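Local coordinates for sugar isomerase (Sinorhizobium meliloti, PDB 3QC0), which binds zinc in a xylose isomerase-like TIM barrel and, judging by its name and family, probably interconverts sugars as an isomerase, at residues L201-C206 against K230-R235. Residues are numbered along the deposited sequence; the frame is centred on the assembly and turned at random.
Sequences LAHHIC and KGIRRR
H203 and R233 meet edge to edge in the buried layer between strand 200-205 and helix 229-238. R233 NH1 donates to H203 ND1 over 3.1 Å, and the bond is nearly straight at 163°. The donor lies in the plane of the imidazole, and the two flat groups are turned only 10° apart; because ND1 accepts, a neutral ring would probably carry its proton on NE2. The R233 chain bends at chi2 (67°), which brings its methylene CD alongside the same ring edge, 3.4 Å from H203 CE1. I232 adds a lighter apolar touch, its CG2 methyl 4.2 Å from H203 NE2; the branched isoleucine also packs on V178 and L187. Histidine suits the strand because, with CG anti to the backbone N (chi1 177°), its ring reaches the helix and presents an acceptor there. This is the strand-helix packing of a beta-alpha-beta unit in the TIM barrel, completed by strand 245-247. Alternation along the strand turns H204 to the barrel interior, where its ND1 binds the zinc ion together with E142, D177 and E248. Replacing H203 by an alanine would probably leave R233 NH1 without this acceptor and open a gap beside R233 CD and the I232 methyl. Arginine suits the helix because one flat group offers several donors: besides NH1, NE forms a salt bridge with E237, and NH2 bonds to G243 O, just before strand 245-247.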
loop_
_atom_site.group_PDB
_atom_site.type_symbol
_atom_site.label_atom_id
_atom_site.label_comp_id
_atom_site.label_asym_id
_atom_site.label_seq_id
_atom_site.Cartn_x
_atom_site.Cartn_y
_atom_site.Cartn_z
ATOM N N LEU A 201 0.783 -13.294 -17.276
ATOM C CA LEU A 201 0.015 -14.543 -17.272
ATOM C C LEU A 201 -1.451 -14.393 -16.911
ATOM O O LEU A 201 -2.243 -15.273 -17.221
ATOM C CB LEU A 201 0.646 -15.541 -16.303
ATOM C CG LEU A 201 2.019 -16.085 -16.665
ATOM C CD1 LEU A 201 2.737 -16.869 -15.562
ATOM C CD2 LEU A 201 1.872 -17.016 -17.912
ATOM N N ALA A 202 -1.821 -13.315 -16.221
ATOM C CA ALA A 202 -3.195 -13.138 -15.803
ATOM C C ALA A 202 -3.440 -11.677 -15.534
ATOM O O ALA A 202 -2.490 -10.934 -15.224
ATOM C CB ALA A 202 -3.516 -13.976 -14.545
ATOM N N HIS A 203 -4.712 -11.313 -15.614
ATOM C CA HIS A 203 -5.199 -9.948 -15.367
ATOM C C HIS A 203 -6.456 -10.057 -14.548
ATOM O O HIS A 203 -7.464 -10.623 -15.026
ATOM C CB HIS A 203 -5.466 -9.260 -16.707
ATOM C CG HIS A 203 -6.032 -7.883 -16.596
ATOM N ND1 HIS A 203 -6.641 -7.248 -17.652
ATOM C CD2 HIS A 203 -6.059 -6.997 -15.555
ATOM C CE1 HIS A 203 -7.005 -6.031 -17.280
ATOM N NE2 HIS A 203 -6.710 -5.871 -16.003
ATOM N N HIS A 204 -6.398 -9.590 -13.297
ATOM C CA HIS A 204 -7.536 -9.649 -12.402
ATOM C C HIS A 204 -8.159 -8.272 -12.289
ATOM O O HIS A 204 -7.439 -7.256 -12.134
ATOM C CB HIS A 204 -7.180 -10.137 -10.991
ATOM C CG HIS A 204 -6.406 -11.407 -10.953
ATOM N ND1 HIS A 204 -5.822 -11.894 -9.805
ATOM C CD2 HIS A 204 -6.138 -12.309 -11.934
ATOM C CE1 HIS A 204 -5.213 -13.043 -10.094
ATOM N NE2 HIS A 204 -5.408 -13.319 -11.372
ATOM N N ILE A 205 -9.490 -8.254 -12.307
ATOM C CA ILE A 205 -10.259 -7.019 -12.254
ATOM C C ILE A 205 -11.260 -6.973 -11.105
ATOM O O ILE A 205 -11.706 -7.991 -10.606
ATOM C CB ILE A 205 -10.965 -6.712 -13.591
ATOM C CG1 ILE A 205 -11.888 -7.865 -13.993
ATOM C CG2 ILE A 205 -9.923 -6.383 -14.673
ATOM C CD1 ILE A 205 -12.825 -7.478 -15.207
ATOM N N CYS A 206 -11.555 -5.730 -10.710
ATOM C CA CYS A 206 -12.365 -5.356 -9.541
ATOM C C CYS A 206 -12.139 -3.838 -9.445
ATOM O O CYS A 206 -11.692 -3.229 -10.411
ATOM C CB CYS A 206 -11.952 -6.090 -8.263
ATOM S SG CYS A 206 -10.243 -5.813 -7.814
ATOM N N LYS A 230 -10.113 0.732 -17.832
ATOM C CA LYS A 230 -9.955 0.830 -19.280
ATOM C C LYS A 230 -8.499 1.091 -19.643
ATOM O O LYS A 230 -7.934 0.435 -20.507
ATOM C CB LYS A 230 -10.879 1.938 -19.815
ATOM C CG LYS A 230 -10.831 2.298 -21.292
ATOM C CD LYS A 230 -11.542 3.713 -21.535
ATOM C CE LYS A 230 -12.237 3.883 -22.900
ATOM N NZ LYS A 230 -13.276 5.019 -22.950
ATOM N N GLY A 231 -7.882 2.062 -18.966
ATOM C CA GLY A 231 -6.493 2.408 -19.226
ATOM C C GLY A 231 -5.491 1.293 -18.931
ATOM O O GLY A 231 -4.569 1.034 -19.698
ATOM N N ILE A 232 -5.667 0.627 -17.802
ATOM C CA ILE A 232 -4.803 -0.475 -17.444
ATOM C C ILE A 232 -4.940 -1.587 -18.520
ATOM O O ILE A 232 -3.935 -2.129 -18.987
ATOM C CB ILE A 232 -5.111 -1.013 -16.028
ATOM C CG1 ILE A 232 -4.705 0.031 -14.949
ATOM C CG2 ILE A 232 -4.429 -2.370 -15.780
ATOM C CD1 ILE A 232 -5.110 -0.353 -13.525
ATOM N N ARG A 233 -6.178 -1.917 -18.893
ATOM C CA ARG A 233 -6.401 -3.005 -19.866
ATOM C C ARG A 233 -5.788 -2.636 -21.196
ATOM O O ARG A 233 -5.216 -3.512 -21.842
ATOM C CB ARG A 233 -7.859 -3.338 -20.030
ATOM C CG ARG A 233 -8.119 -4.447 -21.074
ATOM C CD ARG A 233 -7.584 -5.804 -20.643
ATOM N NE ARG A 233 -7.711 -6.792 -21.732
ATOM C CZ ARG A 233 -7.396 -8.076 -21.610
ATOM N NH1 ARG A 233 -6.949 -8.570 -20.457
ATOM N NH2 ARG A 233 -7.519 -8.886 -22.665
ATOM N N ARG A 234 -5.920 -1.381 -21.621
ATOM C CA ARG A 234 -5.308 -0.960 -22.887
ATOM C C ARG A 234 -3.797 -1.139 -22.842
ATOM O O ARG A 234 -3.162 -1.575 -23.812
ATOM C CB ARG A 234 -5.649 0.501 -23.252
ATOM C CG ARG A 234 -7.092 0.737 -23.678
ATOM C CD ARG A 234 -7.269 2.153 -24.310
ATOM N NE ARG A 234 -6.384 3.148 -23.663
ATOM C CZ ARG A 234 -6.725 4.007 -22.684
ATOM N NH1 ARG A 234 -7.969 4.078 -22.208
ATOM N NH2 ARG A 234 -5.804 4.825 -22.186
ATOM N N ARG A 235 -3.193 -0.809 -21.716
ATOM C CA ARG A 235 -1.768 -1.010 -21.564
ATOM C C ARG A 235 -1.374 -2.490 -21.528
ATOM O O ARG A 235 -0.353 -2.872 -22.089
ATOM C CB ARG A 235 -1.270 -0.303 -20.293
ATOM C CG ARG A 235 -1.312 1.228 -20.423
ATOM C CD ARG A 235 -0.825 1.851 -19.169
ATOM N NE ARG A 235 -0.855 3.315 -19.241
ATOM C CZ ARG A 235 -0.018 4.061 -19.948
ATOM N NH1 ARG A 235 0.950 3.507 -20.702
ATOM N NH2 ARG A 235 -0.160 5.400 -19.903
#